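Local coordinates for cyclic GMP-AMP synthase-like receptor (Tribolium castaneum, PDB 7LT2), which makes the cyclic dinucleotide 2',3'-cGAMP from ATP and GTP on sensing double-stranded RNA, and so signals in innate immunity, at residues 10-15 / 372-377; 28-33 / 161-166; 75-80 / 194-199. One frame throughout, in Å; residues are numbered along the deposited sequence.

Contact 1. Residues 10-15 / 372-377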
loop_
_atom_site.group_PDB
_atom_site.type_symbol
_atom_site.label_atom_id
_atom_site.label_comp_id
_atom_site.label_asym_id
_atom_site.label_seq_id
_atom_site.Cartn_x
_atom_site.Cartn_y
_atom_site.Cartn_z
ATOM N N ASN A 10 22.211 -1.022 -3.723
ATOM C CA ASN A 10 20.950 -0.348 -3.420
ATOM C C ASN A 10 20.896 1.037 -4.053
ATOM O O ASN A 10 19.922 1.384 -4.733
ATOM C CB ASN A 10 20.776 -0.263 -1.903
ATOM C CG ASN A 10 19.491 0.417 -1.497
ATOM O OD1 ASN A 10 18.485 0.345 -2.198
ATOM N ND2 ASN A 10 19.518 1.088 -0.351
ATOM N N LYS A 11 21.952 1.835 -3.859
ATOM C CA LYS A 11 21.973 3.195 -4.391
ATOM C C LYS A 11 21.883 3.214 -5.915
ATOM O O LYS A 11 21.191 4.062 -6.493
ATOM C CB LYS A 11 23.241 3.911 -3.930
ATOM C CG LYS A 11 23.355 5.339 -4.425
ATOM C CD LYS A 11 24.652 5.977 -3.962
ATOM C CE LYS A 11 24.750 7.414 -4.441
ATOM N NZ LYS A 11 24.630 7.500 -5.922
ATOM N N ARG A 12 22.569 2.295 -6.586
ATOM C CA ARG A 12 22.683 2.399 -8.034
ATOM C C ARG A 12 21.623 1.617 -8.798
ATOM O O ARG A 12 21.381 1.929 -9.970
ATOM C CB ARG A 12 24.077 1.950 -8.481
ATOM C CG ARG A 12 25.175 2.952 -8.139
ATOM C CD ARG A 12 26.412 2.700 -8.988
ATOM N NE ARG A 12 27.171 1.548 -8.523
ATOM C CZ ARG A 12 27.825 0.710 -9.318
ATOM N NH1 ARG A 12 27.749 0.803 -10.636
ATOM N NH2 ARG A 12 28.574 -0.247 -8.777
ATOM N N PHE A 13 20.984 0.621 -8.184
ATOM C CA PHE A 13 20.078 -0.235 -8.936
ATOM C C PHE A 13 18.751 -0.519 -8.252
ATOM O O PHE A 13 17.915 -1.208 -8.843
ATOM C CB PHE A 13 20.778 -1.565 -9.278
ATOM C CG PHE A 13 21.848 -1.406 -10.307
ATOM C CD1 PHE A 13 23.131 -1.034 -9.939
ATOM C CD2 PHE A 13 21.565 -1.581 -11.651
ATOM C CE1 PHE A 13 24.108 -0.848 -10.887
ATOM C CE2 PHE A 13 22.543 -1.404 -12.603
ATOM C CZ PHE A 13 23.814 -1.036 -12.222
ATOM N N ILE A 14 18.511 -0.001 -7.052
ATOM C CA ILE A 14 17.309 -0.381 -6.324
ATOM C C ILE A 14 16.485 0.841 -5.942
ATOM O O ILE A 14 15.309 0.936 -6.305
ATOM C CB ILE A 14 17.660 -1.221 -5.084
ATOM C CG1 ILE A 14 18.312 -2.538 -5.512
ATOM C CG2 ILE A 14 16.401 -1.517 -4.275
ATOM C CD1 ILE A 14 18.513 -3.514 -4.378
ATOM N N SER A 15 17.085 1.781 -5.217
ATOM C CA SER A 15 16.329 2.848 -4.566
ATOM C C SER A 15 16.362 4.136 -5.378
ATOM O O SER A 15 17.437 4.620 -5.742
ATOM C CB SER A 15 16.866 3.123 -3.160
ATOM O OG SER A 15 16.589 2.047 -2.284
ATOM N N THR A 372 26.059 -6.009 -16.094
ATOM C CA THR A 372 27.029 -5.369 -16.972
ATOM C C THR A 372 27.150 -3.883 -16.656
ATOM O O THR A 372 28.259 -3.349 -16.547
ATOM C CB THR A 372 26.633 -5.587 -18.433
ATOM O OG1 THR A 372 26.717 -6.984 -18.748
ATOM C CG2 THR A 372 27.551 -4.802 -19.357
ATOM N N LYS A 373 26.015 -3.199 -16.490
ATOM C CA LYS A 373 26.057 -1.787 -16.119
ATOM C C LYS A 373 26.661 -1.598 -14.734
ATOM O O LYS A 373 27.354 -0.606 -14.484
ATOM C CB LYS A 373 24.651 -1.189 -16.168
ATOM C CG LYS A 373 23.952 -1.373 -17.504
ATOM C CD LYS A 373 22.640 -0.607 -17.566
ATOM C CE LYS A 373 21.975 -0.792 -18.919
ATOM N NZ LYS A 373 20.763 0.056 -19.056
ATOM N N TYR A 374 26.398 -2.537 -13.825
ATOM C CA TYR A 374 26.989 -2.500 -12.491
ATOM C C TYR A 374 28.512 -2.500 -12.561
ATOM O O TYR A 374 29.174 -1.651 -11.952
ATOM C CB TYR A 374 26.461 -3.695 -11.693
ATOM C CG TYR A 374 27.089 -3.952 -10.345
ATOM C CD1 TYR A 374 26.859 -3.102 -9.267
ATOM C CD2 TYR A 374 27.871 -5.082 -10.135
ATOM C CE1 TYR A 374 27.425 -3.355 -8.026
ATOM C CE2 TYR A 374 28.435 -5.345 -8.902
ATOM C CZ TYR A 374 28.209 -4.481 -7.852
ATOM O OH TYR A 374 28.775 -4.750 -6.628
ATOM N N ILE A 375 29.085 -3.438 -13.317
ATOM C CA ILE A 375 30.539 -3.526 -13.422
ATOM C C ILE A 375 31.106 -2.279 -14.091
ATOM O O ILE A 375 32.178 -1.787 -13.717
ATOM C CB ILE A 375 30.938 -4.809 -14.176
ATOM C CG1 ILE A 375 30.506 -6.043 -13.387
ATOM C CG2 ILE A 375 32.437 -4.841 -14.438
ATOM C CD1 ILE A 375 31.117 -6.129 -12.012
ATOM N N GLN A 376 30.392 -1.740 -15.080
ATOM C CA GLN A 376 30.862 -0.571 -15.817
ATOM C C GLN A 376 30.675 0.737 -15.054
ATOM O O GLN A 376 31.047 1.793 -15.576
ATOM C CB GLN A 376 30.151 -0.483 -17.168
ATOM C CG GLN A 376 30.465 -1.622 -18.126
ATOM C CD GLN A 376 29.541 -1.630 -19.332
ATOM O OE1 GLN A 376 28.521 -0.937 -19.348
ATOM N NE2 GLN A 376 29.891 -2.415 -20.345
ATOM N N GLY A 377 30.108 0.701 -13.850
ATOM C CA GLY A 377 30.008 1.881 -13.013
ATOM C C GLY A 377 28.752 2.709 -13.168
ATOM O O GLY A 377 28.687 3.809 -12.602
#

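Contact 2. Residues 28-33 / 161-166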
loop_
_atom_site.group_PDB
_atom_site.type_symbol
_atom_site.label_atom_id
_atom_site.label_comp_id
_atom_site.label_asym_id
_atom_site.label_seq_id
_atom_site.Cartn_x
_atom_site.Cartn_y
_atom_site.Cartn_z
ATOM N N LEU A 28 2.756 15.111 -6.529
ATOM C CA LEU A 28 1.599 14.224 -6.569
ATOM C C LEU A 28 0.580 14.588 -5.498
ATOM O O LEU A 28 -0.628 14.572 -5.751
ATOM C CB LEU A 28 2.055 12.774 -6.401
ATOM C CG LEU A 28 2.824 12.181 -7.582
ATOM C CD1 LEU A 28 3.568 10.920 -7.165
ATOM C CD2 LEU A 28 1.874 11.889 -8.737
ATOM N N GLU A 29 1.048 14.912 -4.294
ATOM C CA GLU A 29 0.115 15.242 -3.221
ATOM C C GLU A 29 -0.631 16.536 -3.509
ATOM O O GLU A 29 -1.794 16.683 -3.108
ATOM C CB GLU A 29 0.868 15.315 -1.894
ATOM C CG GLU A 29 1.381 13.949 -1.434
ATOM C CD GLU A 29 2.412 14.045 -0.328
ATOM O OE1 GLU A 29 2.533 15.132 0.273
ATOM O OE2 GLU A 29 3.096 13.033 -0.062
ATOM N N SER A 30 0.001 17.466 -4.224
ATOM C CA SER A 30 -0.672 18.716 -4.566
ATOM C C SER A 30 -1.706 18.506 -5.667
ATOM O O SER A 30 -2.820 19.040 -5.594
ATOM C CB SER A 30 0.361 19.768 -4.979
ATOM O OG SER A 30 -0.252 21.031 -5.186
ATOM N N VAL A 31 -1.366 17.729 -6.696
ATOM C CA VAL A 31 -2.350 17.392 -7.726
ATOM C C VAL A 31 -3.575 16.734 -7.101
ATOM O O VAL A 31 -4.720 17.083 -7.415
ATOM C CB VAL A 31 -1.719 16.490 -8.800
ATOM C CG1 VAL A 31 -2.803 15.858 -9.668
ATOM C CG2 VAL A 31 -0.743 17.291 -9.647
ATOM N N LEU A 32 -3.351 15.779 -6.193
ATOM C CA LEU A 32 -4.469 15.045 -5.611
ATOM C C LEU A 32 -5.298 15.912 -4.662
ATOM O O LEU A 32 -6.522 15.735 -4.591
ATOM C CB LEU A 32 -3.954 13.790 -4.904
ATOM C CG LEU A 32 -3.314 12.765 -5.851
ATOM C CD1 LEU A 32 -2.552 11.702 -5.049
ATOM C CD2 LEU A 32 -4.365 12.116 -6.750
ATOM N N ARG A 33 -4.676 16.854 -3.942
ATOM C CA ARG A 33 -5.475 17.769 -3.127
ATOM C C ARG A 33 -6.397 18.613 -3.998
ATOM O O ARG A 33 -7.565 18.835 -3.649
ATOM C CB ARG A 33 -4.575 18.661 -2.270
ATOM C CG ARG A 33 -4.172 18.039 -0.942
ATOM C CD ARG A 33 -3.556 19.072 -0.007
ATOM N NE ARG A 33 -2.281 19.552 -0.523
ATOM C CZ ARG A 33 -1.112 18.976 -0.279
ATOM N NH1 ARG A 33 -1.014 17.918 0.509
ATOM N NH2 ARG A 33 -0.016 19.473 -0.841
ATOM N N ASN A 161 -0.893 23.853 -10.167
ATOM C CA ASN A 161 -0.611 24.102 -8.758
ATOM C C ASN A 161 0.724 24.832 -8.677
ATOM O O ASN A 161 1.237 25.324 -9.687
ATOM C CB ASN A 161 -0.622 22.804 -7.949
ATOM C CG ASN A 161 0.310 21.751 -8.514
ATOM O OD1 ASN A 161 1.515 21.966 -8.623
ATOM N ND2 ASN A 161 -0.245 20.594 -8.861
ATOM N N GLU A 162 1.291 24.906 -7.470
ATOM C CA GLU A 162 2.513 25.683 -7.280
ATOM C C GLU A 162 3.716 25.060 -7.968
ATOM O O GLU A 162 4.733 25.744 -8.135
ATOM C CB GLU A 162 2.815 25.867 -5.788
ATOM C CG GLU A 162 3.174 24.591 -5.037
ATOM C CD GLU A 162 1.964 23.935 -4.391
ATOM O OE1 GLU A 162 0.975 23.643 -5.101
ATOM O OE2 GLU A 162 1.998 23.720 -3.161
ATOM N N PHE A 163 3.626 23.794 -8.373
ATOM C CA PHE A 163 4.726 23.121 -9.048
ATOM C C PHE A 163 4.583 23.129 -10.562
ATOM O O PHE A 163 5.451 22.589 -11.257
ATOM C CB PHE A 163 4.855 21.684 -8.533
ATOM C CG PHE A 163 5.044 21.602 -7.049
ATOM C CD1 PHE A 163 6.236 22.015 -6.467
ATOM C CD2 PHE A 163 4.028 21.144 -6.230
ATOM C CE1 PHE A 163 6.413 21.959 -5.098
ATOM C CE2 PHE A 163 4.197 21.082 -4.855
ATOM C CZ PHE A 163 5.392 21.490 -4.289
ATOM N N GLY A 164 3.516 23.724 -11.090
ATOM C CA GLY A 164 3.362 23.832 -12.529
ATOM C C GLY A 164 2.053 23.278 -13.048
ATOM O O GLY A 164 1.035 23.306 -12.354
ATOM N N THR A 165 2.076 22.778 -14.278
ATOM C CA THR A 165 0.894 22.270 -14.960
ATOM C C THR A 165 1.033 20.769 -15.160
ATOM O O THR A 165 2.115 20.276 -15.498
ATOM C CB THR A 165 0.706 22.966 -16.308
ATOM O OG1 THR A 165 0.599 24.380 -16.096
ATOM C CG2 THR A 165 -0.557 22.469 -17.007
ATOM N N PHE A 166 -0.061 20.046 -14.947
ATOM C CA PHE A 166 -0.023 18.595 -14.975
ATOM C C PHE A 166 -1.213 18.061 -15.751
ATOM O O PHE A 166 -2.252 18.716 -15.866
ATOM C CB PHE A 166 0.024 18.038 -13.548
ATOM C CG PHE A 166 1.223 18.516 -12.795
ATOM C CD1 PHE A 166 2.442 17.873 -12.940
ATOM C CD2 PHE A 166 1.160 19.665 -12.026
ATOM C CE1 PHE A 166 3.564 18.345 -12.294
ATOM C CE2 PHE A 166 2.276 20.136 -11.373
ATOM C CZ PHE A 166 3.479 19.476 -11.507
HETATM O O HOH W 1 1.024 21.752 -2.085
#

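Contact 3. Residues 75-80 / 194-199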
loop_
_atom_site.group_PDB
_atom_site.type_symbol
_atom_site.label_atom_id
_atom_site.label_comp_id
_atom_site.label_asym_id
_atom_site.label_seq_id
_atom_site.Cartn_x
_atom_site.Cartn_y
_atom_site.Cartn_z
ATOM N N ILE A 75 -8.839 7.064 0.537
ATOM C CA ILE A 75 -9.694 8.190 0.892
ATOM C C ILE A 75 -10.524 7.760 2.096
ATOM O O ILE A 75 -11.394 6.892 1.978
ATOM C CB ILE A 75 -10.582 8.598 -0.292
ATOM C CG1 ILE A 75 -9.716 8.979 -1.496
ATOM C CG2 ILE A 75 -11.515 9.754 0.091
ATOM C CD1 ILE A 75 -10.483 9.094 -2.804
ATOM N N LEU A 76 -10.249 8.350 3.261
ATOM C CA LEU A 76 -10.822 7.868 4.518
ATOM C C LEU A 76 -12.114 8.625 4.825
ATOM O O LEU A 76 -12.092 9.830 5.106
ATOM C CB LEU A 76 -9.817 8.005 5.660
ATOM C CG LEU A 76 -8.445 7.352 5.427
ATOM C CD1 LEU A 76 -7.668 7.276 6.728
ATOM C CD2 LEU A 76 -8.568 5.968 4.810
ATOM N N LEU A 77 -13.233 7.909 4.768
ATOM C CA LEU A 77 -14.551 8.421 5.109
ATOM C C LEU A 77 -14.895 7.984 6.527
ATOM O O LEU A 77 -14.501 6.904 6.968
ATOM C CB LEU A 77 -15.596 7.892 4.122
ATOM C CG LEU A 77 -15.167 7.915 2.653
ATOM C CD1 LEU A 77 -16.112 7.097 1.791
ATOM C CD2 LEU A 77 -15.090 9.354 2.160
ATOM N N HIS A 78 -15.629 8.827 7.250
ATOM C CA HIS A 78 -15.946 8.536 8.644
ATOM C C HIS A 78 -17.447 8.605 8.854
ATOM O O HIS A 78 -18.061 9.651 8.614
ATOM C CB HIS A 78 -15.240 9.496 9.603
ATOM C CG HIS A 78 -15.581 9.248 11.039
ATOM N ND1 HIS A 78 -15.204 8.102 11.706
ATOM C CD2 HIS A 78 -16.292 9.983 11.926
ATOM C CE1 HIS A 78 -15.656 8.149 12.947
ATOM N NE2 HIS A 78 -16.322 9.278 13.105
ATOM N N ILE A 79 -18.023 7.492 9.287
ATOM C CA ILE A 79 -19.441 7.445 9.659
ATOM C C ILE A 79 -19.601 8.051 11.045
ATOM O O ILE A 79 -18.931 7.603 11.988
ATOM C CB ILE A 79 -19.943 6.005 9.633
ATOM C CG1 ILE A 79 -19.819 5.415 8.224
ATOM C CG2 ILE A 79 -21.389 5.936 10.142
ATOM C CD1 ILE A 79 -20.058 3.931 8.164
ATOM N N PRO A 80 -20.461 9.056 11.218
ATOM C CA PRO A 80 -20.678 9.630 12.551
ATOM C C PRO A 80 -21.023 8.554 13.572
ATOM O O PRO A 80 -21.879 7.697 13.334
ATOM C CB PRO A 80 -21.848 10.597 12.324
ATOM C CG PRO A 80 -21.699 10.998 10.885
ATOM C CD PRO A 80 -21.239 9.754 10.178
ATOM N N LEU A 194 -7.832 5.437 -6.608
ATOM C CA LEU A 194 -8.661 6.207 -5.679
ATOM C C LEU A 194 -9.566 5.227 -4.941
ATOM O O LEU A 194 -10.586 4.790 -5.473
ATOM C CB LEU A 194 -9.454 7.269 -6.429
ATOM C CG LEU A 194 -8.651 8.141 -7.399
ATOM C CD1 LEU A 194 -9.577 9.094 -8.145
ATOM C CD2 LEU A 194 -7.561 8.909 -6.668
ATOM N N VAL A 195 -9.184 4.881 -3.714
ATOM C CA VAL A 195 -9.786 3.780 -2.965
ATOM C C VAL A 195 -10.643 4.351 -1.838
ATOM O O VAL A 195 -10.124 4.991 -0.915
ATOM C CB VAL A 195 -8.711 2.839 -2.402
ATOM C CG1 VAL A 195 -9.351 1.647 -1.711
ATOM C CG2 VAL A 195 -7.750 2.396 -3.511
ATOM N N ALA A 196 -11.950 4.079 -1.889
ATOM C CA ALA A 196 -12.873 4.542 -0.859
ATOM C C ALA A 196 -12.790 3.634 0.364
ATOM O O ALA A 196 -13.095 2.440 0.273
ATOM C CB ALA A 196 -14.299 4.566 -1.408
ATOM N N CYS A 197 -12.403 4.203 1.506
ATOM C CA CYS A 197 -12.227 3.460 2.747
ATOM C C CYS A 197 -13.048 4.103 3.860
ATOM O O CYS A 197 -13.488 5.248 3.751
ATOM C CB CYS A 197 -10.760 3.422 3.174
ATOM S SG CYS A 197 -9.610 2.847 1.892
ATOM N N PHE A 198 -13.238 3.359 4.948
ATOM C CA PHE A 198 -13.907 3.876 6.138
ATOM C C PHE A 198 -12.976 3.758 7.337
ATOM O O PHE A 198 -12.421 2.685 7.591
ATOM C CB PHE A 198 -15.229 3.148 6.395
ATOM C CG PHE A 198 -16.333 3.593 5.480
ATOM C CD1 PHE A 198 -17.130 4.677 5.812
ATOM C CD2 PHE A 198 -16.555 2.947 4.279
ATOM C CE1 PHE A 198 -18.145 5.093 4.963
ATOM C CE2 PHE A 198 -17.561 3.361 3.429
ATOM C CZ PHE A 198 -18.355 4.433 3.769
ATOM N N VAL A 199 -12.814 4.865 8.069
ATOM C CA VAL A 199 -11.834 4.977 9.148
ATOM C C VAL A 199 -12.552 4.980 10.493
ATOM O O VAL A 199 -13.658 5.520 10.623
ATOM C CB VAL A 199 -10.950 6.234 8.979
ATOM C CG1 VAL A 199 -11.783 7.518 9.019
ATOM C CG2 VAL A 199 -9.832 6.256 10.024
HETATM O O HOH W 2 -16.294 5.279 9.694
#

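Contact 1. Residues 10-15 / 372-377
Arg12 and Phe13 of helix 5-13 both reach the last turn of helix 368-375. Both meet Tyr374, but in different ways. The Arg12 chain bends at chi3 (-76°) and crosses the Tyr374 side chain at about a right angle. Its guanidinium plane is nearly parallel to the phenol ring, 16° apart. NH2 of Arg12 lies 3.4 Å from CD1 of Tyr374. NH1 of Arg12 donates to O of Tyr374 over 3.1 Å. This bond lies in the guanidinium plane and uses a carbonyl lone pair. The same oxygen accepts from N of Gly377, so two donors grip it. Gly377 has positive phi (91°) and closes the helix with a Schellman motif.

The leading atoms of the Phe13 ring are CZ and CE1. CZ of Phe13 is 3.4 Å from N of Tyr374, and CE1 of Phe13 is 3.8 Å from CB of Tyr374. CE1 of Phe13 lies at the edge of the Tyr374 ring, near its plane. CB of Lys373 adds an apolar contact to CZ of Phe13 at 4.0 Å.

Arg12 also forms a salt bridge with Asp8 and donates to the backbone of Glu378. The guanidinium thus faces both an acid and the carbonyl end of helix 368-375, whose dipole would probably favour a cation there.

Contact 2. Residues 28-33 / 161-166
Asn161, Glu162 and Phe163 belong to the type I turn of a beta hairpin that meets Ser30 and Val31 of helix 18-42. An Asx turn stiffens the hairpin tip: OD1 of Asn161 accepts from N of Phe163 at 2.8 Å, in the plane of the amide.

The helix side is led by Ser30. OG of Ser30, anti to the backbone N (chi1 -174°), donates to OE1 of Glu162 over 2.9 Å. The hydroxyl meets that oxygen from above the carboxylate plane, 41° out of it. OG of Ser30 also packs on CB of Asn161 at 3.3 Å. A bend at chi2 (-93°) turns the end of the Glu162 chain toward the helix. A water accepts from NH2 of Arg33 at 2.8 Å. NH2 of Arg33 and OE2 of Glu162 stay 5.2 Å apart, with the water between them.

CG2 of Val31 lies against ND2 of Asn161 at 3.4 Å and makes the apolar contact with CD2 of Phe166 at 3.9 Å. Within the turn, CE2 at the ring edge of Phe163 comes to CB of Ser30 (4.1 Å).

Phe163 and Phe166 also lean on Ile27, one helical turn before Val31. Phe166 further packs on Ile189 of strand 188-200 and meets the ring of His183. Helix 18-42 continues over the sheet, with Leu28 and Leu32 both on Ile181 of strand 177-183.

Contact 3. Residues 75-80 / 194-199
Ile75, Leu76 and Leu77 pair in parallel with Ala196, Cys197 and Phe198. Four backbone bonds join the strands: N of Ile75 to O of Val195 (2.8 Å), N of Cys197 to O of Ile75, N of Leu77 to O of Cys197, and N of Val199 to O of Leu77. CA of Phe198 adds a CH...O contact to O of Leu77 at 3.2 Å.

Past the pairing, the His78 ring extends the link. With CG anti to the backbone N (chi1 178°), the ring presents ND1 to O of Val199. This bond is 3.2 Å long, almost straight at 172° and in the ring plane. A water joins that oxygen to N of Ile79.

On one sheet face, CD1 of Leu77 lies over a face of the Phe198 ring, toward its rim. On the other, CD2 of Leu76 packs on CB of Cys197 at 3.7 Å. Val199 flanks CB of Leu76. From beyond the strand, CG1 of Ile79 reaches CE1 of Phe198 at 3.7 Å.

Farther out, strand 50-56 bonds to Leu76. Leu76 and Cys197 both touch Phe223 of strand 222-225. Val195 touches Asp72. By similarity, Glu70, Asp72 and Asp193 bind the catalytic magnesium, and these adjacent strands carry them, as in the nucleotidyltransferase fold.

Overall arrangement
Contact 3 is the buried one, contact 2 is partly buried and contact 1 lies at the surface. Contacts 2 and 3 reach the same sheet. Contact 3 joins two of its strands, while contact 2 packs helix 18-42 on the tip of a hairpin of that sheet. Their nearest atoms are about 5 Å apart without touching. Contact 1 lies across the centre of the chain from contact 3, with their centres about 41 Å apart, and joins the N-terminal helix to helix 368-375 near the C-terminus. Helix 5-13 of contact 1 is followed in sequence by helix 18-42 of contact 2. Backbone bonds and apolar packing dominate in the core, whereas charged side chains take part in the two outer contacts.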